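Local atomic coordinates of xyloglucanase (PDB entry 2JEP), a protein that probably hydrolyses xyloglucan of plant cell walls, as a bacterial xyloglucanase of glycoside hydrolase family 5. Residues A[77-82]-A[122-127]; A[114-119]-A[169-174]; A[128-133]-A[162-167]. All coordinates share one frame; numbering follows the deposited sequence.

Contact 1 (A[77-82]-A[122-127]); sequences KVKAAG and EGLYVI
K79 reaches from the last turn of helix 72-80 to E122 and L124, in the turn between helix 106-120 and strand 125-128. The fold is the TIM barrel of family 5. The contact ties helix 72-80 to the turn that follows helix 106-120, at the end of the barrel where strand 125-128 starts.

The polar part rests on one ammonium group. K79 NZ gives a hydrogen bond to the backbone E122 O at 2.8 Å. It also forms a salt bridge with E122 OE1 at 2.9 Å. At the carbonyl the C=O...N angle is 129°, with NZ slightly tilted from the plane. At the carboxylate NZ comes from the anti side, 27° out of plane. Two torsional choices make this double grip possible. K79 has CG anti to its backbone N (chi1 170°) and is extended beyond it, which gives the needed length. E122 is bent at chi2, which brings OE1 and its own backbone O within reach of the same ammonium group. The two side chains cross at about a right angle. An alanine in place of K79 would remove the ammonium and would probably leave the E122 carboxylate without this counter-charge and the turn less firmly tied to helix 72-80.

The apolar part is small. K79 CG lies 4.1 Å from L124 CD2, where the inner half of the lysine chain passes the leucine tip. L124 is buried and also packs on I86 of the adjacent strand.

Both helices end in Schellman motifs, closed by G82 and G123. G82 N bonds back to K79 O at 2.9 Å. G123 has positive phi, and a CB there would be jammed against E122 O, the same oxygen that holds K79 NZ.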
loop_
_atom_site.group_PDB
_atom_site.type_symbol
_atom_site.label_atom_id
_atom_site.label_comp_id
_atom_site.label_asym_id
_atom_site.label_seq_id
_atom_site.Cartn_x
_atom_site.Cartn_y
_atom_site.Cartn_z
ATOM N N LYS A 77 18.006 -5.198 6.950
ATOM C CA LYS A 77 18.672 -4.035 6.348
ATOM C C LYS A 77 17.730 -2.838 6.268
ATOM O O LYS A 77 18.114 -1.694 6.567
ATOM C CB LYS A 77 19.194 -4.418 4.964
ATOM C CG LYS A 77 20.115 -3.425 4.307
ATOM C CD LYS A 77 21.496 -3.432 4.951
ATOM C CE LYS A 77 22.368 -2.344 4.350
ATOM N NZ LYS A 77 23.715 -2.320 4.981
ATOM N N VAL A 78 16.481 -3.100 5.884
ATOM C CA VAL A 78 15.475 -2.040 5.806
ATOM C C VAL A 78 15.225 -1.463 7.216
ATOM O O VAL A 78 15.143 -0.227 7.402
ATOM C CB VAL A 78 14.192 -2.584 5.138
ATOM C CG1 VAL A 78 13.054 -1.602 5.256
ATOM C CG2 VAL A 78 14.461 -2.920 3.677
ATOM N N LYS A 79 15.105 -2.337 8.221
ATOM C CA LYS A 79 14.959 -1.869 9.601
ATOM C C LYS A 79 16.170 -1.011 10.028
ATOM O O LYS A 79 16.017 0.018 10.687
ATOM C CB LYS A 79 14.792 -3.072 10.540
ATOM C CG LYS A 79 14.862 -2.770 12.045
ATOM C CD LYS A 79 14.637 -4.027 12.825
ATOM C CE LYS A 79 14.948 -3.844 14.295
ATOM N NZ LYS A 79 14.691 -5.107 15.083
ATOM N N ALA A 80 17.372 -1.460 9.684
ATOM C CA ALA A 80 18.593 -0.735 10.059
ATOM C C ALA A 80 18.618 0.663 9.448
ATOM O O ALA A 80 19.234 1.573 9.992
ATOM C CB ALA A 80 19.856 -1.555 9.664
ATOM N N ALA A 81 17.959 0.828 8.302
ATOM C CA ALA A 81 17.862 2.140 7.637
ATOM C C ALA A 81 16.848 3.062 8.307
ATOM O O ALA A 81 16.819 4.225 7.945
ATOM C CB ALA A 81 17.510 1.986 6.151
ATOM N N GLY A 82 16.047 2.558 9.254
ATOM C CA GLY A 82 15.180 3.368 10.061
ATOM C C GLY A 82 13.695 3.209 9.819
ATOM O O GLY A 82 12.888 3.801 10.529
ATOM N N GLU A 122 11.085 -8.971 13.940
ATOM C CA GLU A 122 11.997 -7.853 14.143
ATOM C C GLU A 122 11.320 -6.640 14.770
ATOM O O GLU A 122 11.917 -5.578 14.878
ATOM C CB GLU A 122 12.651 -7.457 12.821
ATOM C CG GLU A 122 13.641 -8.453 12.297
ATOM C CD GLU A 122 14.879 -8.556 13.173
ATOM O OE1 GLU A 122 15.332 -7.496 13.641
ATOM O OE2 GLU A 122 15.388 -9.682 13.393
ATOM N N GLY A 123 10.093 -6.800 15.237
ATOM C CA GLY A 123 9.449 -5.714 15.965
ATOM C C GLY A 123 8.790 -4.683 15.062
ATOM O O GLY A 123 8.342 -3.645 15.542
ATOM N N LEU A 124 8.724 -4.964 13.759
ATOM C CA LEU A 124 8.182 -3.996 12.801
ATOM C C LEU A 124 6.668 -4.133 12.694
ATOM O O LEU A 124 6.122 -5.196 12.954
ATOM C CB LEU A 124 8.810 -4.254 11.432
ATOM C CG LEU A 124 10.329 -4.084 11.394
ATOM C CD1 LEU A 124 10.892 -4.631 10.099
ATOM C CD2 LEU A 124 10.758 -2.620 11.579
ATOM N N TYR A 125 6.003 -3.056 12.288
ATOM C CA TYR A 125 4.633 -3.139 11.825
ATOM C C TYR A 125 4.664 -3.767 10.429
ATOM O O TYR A 125 5.614 -3.551 9.659
ATOM C CB TYR A 125 3.997 -1.750 11.759
ATOM C CG TYR A 125 3.477 -1.291 13.098
ATOM C CD1 TYR A 125 4.315 -0.685 14.033
ATOM C CD2 TYR A 125 2.155 -1.484 13.445
ATOM C CE1 TYR A 125 3.833 -0.311 15.286
ATOM C CE2 TYR A 125 1.672 -1.096 14.672
ATOM C CZ TYR A 125 2.501 -0.517 15.581
ATOM O OH TYR A 125 1.973 -0.129 16.818
ATOM N N VAL A 126 3.623 -4.521 10.119
ATOM C CA VAL A 126 3.544 -5.258 8.874
ATOM C C VAL A 126 2.140 -5.120 8.322
ATOM O O VAL A 126 1.171 -5.271 9.081
ATOM C CB VAL A 126 3.841 -6.756 9.089
ATOM C CG1 VAL A 126 3.847 -7.503 7.747
ATOM C CG2 VAL A 126 5.159 -6.954 9.832
ATOM N N ILE A 127 2.038 -4.833 7.018
ATOM C CA ILE A 127 0.752 -4.782 6.338
ATOM C C ILE A 127 0.759 -5.868 5.258
ATOM O O ILE A 127 1.711 -5.932 4.477
ATOM C CB ILE A 127 0.534 -3.415 5.652
ATOM C CG1 ILE A 127 0.600 -2.259 6.662
ATOM C CG2 ILE A 127 -0.783 -3.414 4.839
ATOM C CD1 ILE A 127 0.742 -0.881 6.019
#

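Contact 2 (A[114-119]-A[169-174]); sequences QVVDYA and SNYNDR
D117 and Y171 share the same first torsion: in each, CG stands anti to the carbonyl carbon (chi1 -74°). This swings the D117 carboxylate off the flank of its helix and points the phenol at it. Y171 OH donates to D117 OD1 over a short 2.5 Å. The oxygen is met on its syn side. Carboxylate and ring planes are only 16° apart, with OD1 at the ring edge, 3.2 Å from Y171 CE2. Q113 NE2 also bonds to Y171 OH, and the two partners together hold the hydroxyl end of the ring in place.

One methyl adds to this: V116 CG1 approaches Y171 CE2 obliquely at 3.9 Å. Beyond the tyrosine, N172 OD1 accepts from R174 N at 2.9 Å and forms an Asx turn, which shapes the run toward the next strand.

The contact joins helix 106-120 to the loop between helix 150-167 and strand 175-178, on the outside of the barrel. F168 meets the Y171 ring edge-to-face, and Y120 OH bonds to N172 N. V116 packs inward on I88 of strand 85-88, while A119 touches I75 of the neighbouring helix 72-80.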
loop_
_atom_site.group_PDB
_atom_site.type_symbol
_atom_site.label_atom_id
_atom_site.label_comp_id
_atom_site.label_asym_id
_atom_site.label_seq_id
_atom_site.Cartn_x
_atom_site.Cartn_y
_atom_site.Cartn_z
ATOM N N GLN A 114 5.948 -16.957 6.468
ATOM C CA GLN A 114 7.374 -16.859 6.723
ATOM C C GLN A 114 7.879 -15.424 6.462
ATOM O O GLN A 114 8.646 -14.875 7.247
ATOM C CB GLN A 114 8.124 -17.888 5.874
ATOM C CG GLN A 114 9.558 -18.092 6.262
ATOM C CD GLN A 114 9.755 -18.959 7.498
ATOM O OE1 GLN A 114 10.884 -19.309 7.843
ATOM N NE2 GLN A 114 8.669 -19.294 8.179
ATOM N N VAL A 115 7.449 -14.825 5.365
ATOM C CA VAL A 115 7.897 -13.492 5.024
ATOM C C VAL A 115 7.356 -12.462 6.031
ATOM O O VAL A 115 8.093 -11.552 6.467
ATOM C CB VAL A 115 7.521 -13.163 3.571
ATOM C CG1 VAL A 115 7.872 -11.706 3.201
ATOM C CG2 VAL A 115 8.247 -14.134 2.611
ATOM N N VAL A 116 6.085 -12.593 6.409
ATOM C CA VAL A 116 5.535 -11.760 7.478
ATOM C C VAL A 116 6.422 -11.865 8.715
ATOM O O VAL A 116 6.762 -10.857 9.336
ATOM C CB VAL A 116 4.092 -12.151 7.794
ATOM C CG1 VAL A 116 3.656 -11.578 9.175
ATOM C CG2 VAL A 116 3.169 -11.698 6.684
ATOM N N ASP A 117 6.781 -13.095 9.095
ATOM C CA ASP A 117 7.584 -13.272 10.288
ATOM C C ASP A 117 8.956 -12.597 10.206
ATOM O O ASP A 117 9.489 -12.140 11.219
ATOM C CB ASP A 117 7.767 -14.757 10.587
ATOM C CG ASP A 117 6.530 -15.426 11.133
ATOM O OD1 ASP A 117 5.602 -14.710 11.563
ATOM O OD2 ASP A 117 6.567 -16.693 11.191
ATOM N N TYR A 118 9.552 -12.513 9.013
ATOM C CA TYR A 118 10.830 -11.810 8.895
ATOM C C TYR A 118 10.734 -10.398 9.438
ATOM O O TYR A 118 11.670 -9.904 10.024
ATOM C CB TYR A 118 11.317 -11.713 7.445
ATOM C CG TYR A 118 11.593 -13.008 6.708
ATOM C CD1 TYR A 118 11.743 -14.202 7.364
ATOM C CD2 TYR A 118 11.685 -13.020 5.323
ATOM C CE1 TYR A 118 11.971 -15.389 6.654
ATOM C CE2 TYR A 118 11.937 -14.176 4.631
ATOM C CZ TYR A 118 12.057 -15.365 5.292
ATOM O OH TYR A 118 12.277 -16.509 4.557
ATOM N N ALA A 119 9.604 -9.741 9.191
ATOM C CA ALA A 119 9.360 -8.365 9.668
ATOM C C ALA A 119 8.770 -8.349 11.072
ATOM O O ALA A 119 9.228 -7.602 11.950
ATOM C CB ALA A 119 8.432 -7.614 8.701
ATOM N N SER A 169 -4.332 -15.276 12.913
ATOM C CA SER A 169 -5.188 -14.796 13.984
ATOM C C SER A 169 -4.491 -14.488 15.288
ATOM O O SER A 169 -4.954 -13.608 16.019
ATOM C CB SER A 169 -6.341 -15.756 14.243
ATOM O OG SER A 169 -5.865 -16.956 14.802
ATOM N N ASN A 170 -3.361 -15.144 15.564
ATOM C CA ASN A 170 -2.698 -14.931 16.842
ATOM C C ASN A 170 -1.671 -13.795 16.838
ATOM O O ASN A 170 -1.093 -13.472 17.876
ATOM C CB ASN A 170 -2.090 -16.244 17.339
ATOM C CG ASN A 170 -3.152 -17.325 17.594
ATOM O OD1 ASN A 170 -4.248 -17.038 18.075
ATOM N ND2 ASN A 170 -2.828 -18.562 17.243
ATOM N N TYR A 171 -1.463 -13.164 15.687
ATOM C CA TYR A 171 -0.533 -12.043 15.619
ATOM C C TYR A 171 -1.109 -10.800 16.285
ATOM O O TYR A 171 -2.310 -10.545 16.213
ATOM C CB TYR A 171 -0.204 -11.721 14.154
ATOM C CG TYR A 171 0.715 -12.737 13.531
ATOM C CD1 TYR A 171 0.311 -14.059 13.318
ATOM C CD2 TYR A 171 2.014 -12.399 13.163
ATOM C CE1 TYR A 171 1.161 -14.998 12.769
ATOM C CE2 TYR A 171 2.867 -13.343 12.595
ATOM C CZ TYR A 171 2.446 -14.651 12.408
ATOM O OH TYR A 171 3.249 -15.631 11.871
ATOM N N ASN A 172 -0.254 -10.032 16.958
ATOM C CA ASN A 172 -0.686 -8.838 17.669
ATOM C C ASN A 172 -0.968 -7.674 16.717
ATOM O O ASN A 172 -0.986 -7.859 15.480
ATOM C CB ASN A 172 0.263 -8.507 18.835
ATOM C CG ASN A 172 1.581 -7.914 18.413
ATOM O OD1 ASN A 172 1.740 -7.439 17.289
ATOM N ND2 ASN A 172 2.554 -7.914 19.350
ATOM N N ASP A 173 -1.202 -6.493 17.279
ATOM C CA ASP A 173 -1.638 -5.348 16.506
ATOM C C ASP A 173 -0.552 -4.766 15.609
ATOM O O ASP A 173 -0.842 -3.835 14.842
ATOM C CB ASP A 173 -2.189 -4.233 17.386
ATOM C CG ASP A 173 -3.579 -4.513 17.932
ATOM O OD1 ASP A 173 -4.203 -5.539 17.608
ATOM O OD2 ASP A 173 -4.055 -3.636 18.693
ATOM N N ARG A 174 0.673 -5.281 15.680
ATOM C CA ARG A 174 1.690 -4.904 14.699
ATOM C C ARG A 174 1.394 -5.467 13.308
ATOM O O ARG A 174 1.961 -4.984 12.339
ATOM C CB ARG A 174 3.106 -5.248 15.156
ATOM C CG ARG A 174 3.654 -4.214 16.157
ATOM C CD ARG A 174 5.140 -4.398 16.467
ATOM N NE ARG A 174 5.400 -5.663 17.164
ATOM C CZ ARG A 174 5.875 -6.778 16.609
ATOM N NH1 ARG A 174 6.123 -6.833 15.310
ATOM N NH2 ARG A 174 6.078 -7.873 17.361
#

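Contact 3 (A[128-133]-A[162-167]); sequences INIHGD and QQIATK
I128 and I130 meet I164 through aliphatic groups alone; the flat groups of segment 128-133, N129 and H131, pair with each other instead. The fold element is a beta-alpha-beta crossover of the TIM barrel. Strand 125-128 leads through this loop to helix 150-167, which packs back over it and then leads on to strand 175-178.

The N129 amide lies at the edge of the H131 ring, in its plane. N129 ND2 donates to H131 ND1 at 3.0 Å, with an N-H...N angle of 162°. N129 OD1 accepts from V90 N. The amide is therefore held at both ends, and the ring rotation of H131 is probably fixed. H131 also touches E53, P89 and N181.

I164 faces the strand end and the loop beyond it with two branches. Its CG2 meets I128 CD1 at 4.0 Å, where the two side chains run past each other in opposite directions. I128 takes the crowded chi1 of 58°, and from there its chain extends to put CD1 against this methyl. The other branch of I164 ends in CD1, which lies 4.1 Å from I130 CD1. All three isoleucines are buried. I130 also packs on Y157, V160 and W161 of the same helix.

On the helix, Q162 O takes two bonds from T166, from opposite faces of its plane: one from OG1 at 2.7 Å and one from the backbone N at 2.9 Å.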
loop_
_atom_site.group_PDB
_atom_site.type_symbol
_atom_site.label_atom_id
_atom_site.label_comp_id
_atom_site.label_asym_id
_atom_site.label_seq_id
_atom_site.Cartn_x
_atom_site.Cartn_y
_atom_site.Cartn_z
ATOM N N ILE A 128 -0.276 -6.708 5.214
ATOM C CA ILE A 128 -0.466 -7.670 4.120
ATOM C C ILE A 128 -1.795 -7.373 3.437
ATOM O O ILE A 128 -2.762 -6.978 4.085
ATOM C CB ILE A 128 -0.407 -9.144 4.559
ATOM C CG1 ILE A 128 -1.452 -9.478 5.619
ATOM C CG2 ILE A 128 0.998 -9.465 4.998
ATOM C CD1 ILE A 128 -1.463 -10.960 6.013
ATOM N N ASN A 129 -1.846 -7.545 2.118
ATOM C CA ASN A 129 -3.034 -7.181 1.347
ATOM C C ASN A 129 -3.443 -8.280 0.360
ATOM O O ASN A 129 -2.915 -9.400 0.413
ATOM C CB ASN A 129 -2.813 -5.835 0.651
ATOM C CG ASN A 129 -1.857 -5.910 -0.523
ATOM O OD1 ASN A 129 -1.409 -6.988 -0.888
ATOM N ND2 ASN A 129 -1.575 -4.764 -1.142
ATOM N N ILE A 130 -4.421 -7.975 -0.496
ATOM C CA ILE A 130 -4.694 -8.750 -1.715
ATOM C C ILE A 130 -4.423 -7.784 -2.851
ATOM O O ILE A 130 -5.052 -6.735 -2.942
ATOM C CB ILE A 130 -6.126 -9.288 -1.748
ATOM C CG1 ILE A 130 -6.339 -10.297 -0.616
ATOM C CG2 ILE A 130 -6.439 -9.865 -3.137
ATOM C CD1 ILE A 130 -7.753 -10.912 -0.578
ATOM N N HIS A 131 -3.429 -8.100 -3.694
ATOM C CA HIS A 131 -2.817 -7.072 -4.543
ATOM C C HIS A 131 -3.163 -7.203 -6.027
ATOM O O HIS A 131 -4.044 -6.480 -6.548
ATOM C CB HIS A 131 -1.302 -7.072 -4.278
ATOM C CG HIS A 131 -0.591 -5.845 -4.741
ATOM N ND1 HIS A 131 -0.286 -4.796 -3.896
ATOM C CD2 HIS A 131 -0.106 -5.504 -5.960
ATOM C CE1 HIS A 131 0.369 -3.871 -4.575
ATOM N NE2 HIS A 131 0.476 -4.265 -5.833
ATOM N N GLY A 132 -2.522 -8.135 -6.730
ATOM C CA GLY A 132 -2.771 -8.243 -8.175
ATOM C C GLY A 132 -4.201 -8.640 -8.526
ATOM O O GLY A 132 -4.705 -8.335 -9.609
ATOM N N ASP A 133 -4.848 -9.356 -7.596
ATOM C CA ASP A 133 -6.146 -9.923 -7.845
ATOM C C ASP A 133 -7.208 -8.891 -8.187
ATOM O O ASP A 133 -8.211 -9.239 -8.795
ATOM C CB ASP A 133 -6.625 -10.694 -6.617
ATOM C CG ASP A 133 -5.672 -11.791 -6.188
ATOM O OD1 ASP A 133 -4.493 -11.488 -5.894
ATOM O OD2 ASP A 133 -6.109 -12.978 -6.146
ATOM N N GLN A 162 -11.288 -15.159 4.882
ATOM C CA GLN A 162 -11.467 -16.045 6.044
ATOM C C GLN A 162 -10.182 -16.822 6.286
ATOM O O GLN A 162 -9.721 -16.968 7.430
ATOM C CB GLN A 162 -12.594 -17.046 5.800
ATOM C CG GLN A 162 -13.996 -16.581 5.995
ATOM C CD GLN A 162 -15.000 -17.709 5.786
ATOM O OE1 GLN A 162 -14.634 -18.802 5.381
ATOM N NE2 GLN A 162 -16.271 -17.437 6.057
ATOM N N GLN A 163 -9.637 -17.372 5.213
ATOM C CA GLN A 163 -8.423 -18.194 5.312
ATOM C C GLN A 163 -7.186 -17.402 5.682
ATOM O O GLN A 163 -6.386 -17.843 6.500
ATOM C CB GLN A 163 -8.201 -18.927 3.994
ATOM C CG GLN A 163 -9.257 -19.954 3.681
ATOM C CD GLN A 163 -9.105 -20.462 2.290
ATOM O OE1 GLN A 163 -8.228 -21.292 2.016
ATOM N NE2 GLN A 163 -9.919 -19.949 1.380
ATOM N N ILE A 164 -6.988 -16.246 5.060
ATOM C CA ILE A 164 -5.790 -15.442 5.399
ATOM C C ILE A 164 -5.899 -15.007 6.860
ATOM O O ILE A 164 -4.948 -15.117 7.642
ATOM C CB ILE A 164 -5.702 -14.179 4.496
ATOM C CG1 ILE A 164 -5.572 -14.534 3.019
ATOM C CG2 ILE A 164 -4.558 -13.274 4.963
ATOM C CD1 ILE A 164 -5.898 -13.372 2.068
ATOM N N ALA A 165 -7.071 -14.508 7.252
ATOM C CA ALA A 165 -7.229 -14.026 8.620
ATOM C C ALA A 165 -6.995 -15.155 9.626
ATOM O O ALA A 165 -6.294 -14.986 10.615
ATOM C CB ALA A 165 -8.605 -13.382 8.830
ATOM N N THR A 166 -7.585 -16.316 9.352
ATOM C CA THR A 166 -7.414 -17.465 10.242
ATOM C C THR A 166 -5.918 -17.811 10.402
ATOM O O THR A 166 -5.451 -18.072 11.510
ATOM C CB THR A 166 -8.219 -18.643 9.746
ATOM O OG1 THR A 166 -9.606 -18.312 9.821
ATOM C CG2 THR A 166 -7.965 -19.898 10.579
ATOM N N LYS A 167 -5.160 -17.775 9.314
ATOM C CA LYS A 167 -3.732 -18.129 9.363
ATOM C C LYS A 167 -2.974 -17.211 10.329
ATOM O O LYS A 167 -2.039 -17.631 11.014
ATOM C CB LYS A 167 -3.128 -17.997 7.947
ATOM C CG LYS A 167 -1.702 -18.474 7.753
ATOM C CD LYS A 167 -1.610 -19.973 7.839
ATOM C CE LYS A 167 -0.204 -20.472 7.543
ATOM N NZ LYS A 167 -0.115 -21.912 7.884
#

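Overall arrangement
All three contacts lie around strand 125-128 of the TIM barrel. Contact 1 takes in most of this strand and contact 3 its last residue and the loop beyond. Contact 2 lies between them: its centre is about 12 Å from that of contact 1 and 13 Å from that of contact 3, while the centres of contacts 1 and 3 are 21 Å apart. Along the chain contacts 1 and 2 interleave, and contact 3 falls wholly within the span of contact 2. V126 N probably bonds R174 O, and V116 packs on I128. Helices 72-80, 106-120 and 150-167 are thus joined to the turn, loops and strand end beside them around the barrel.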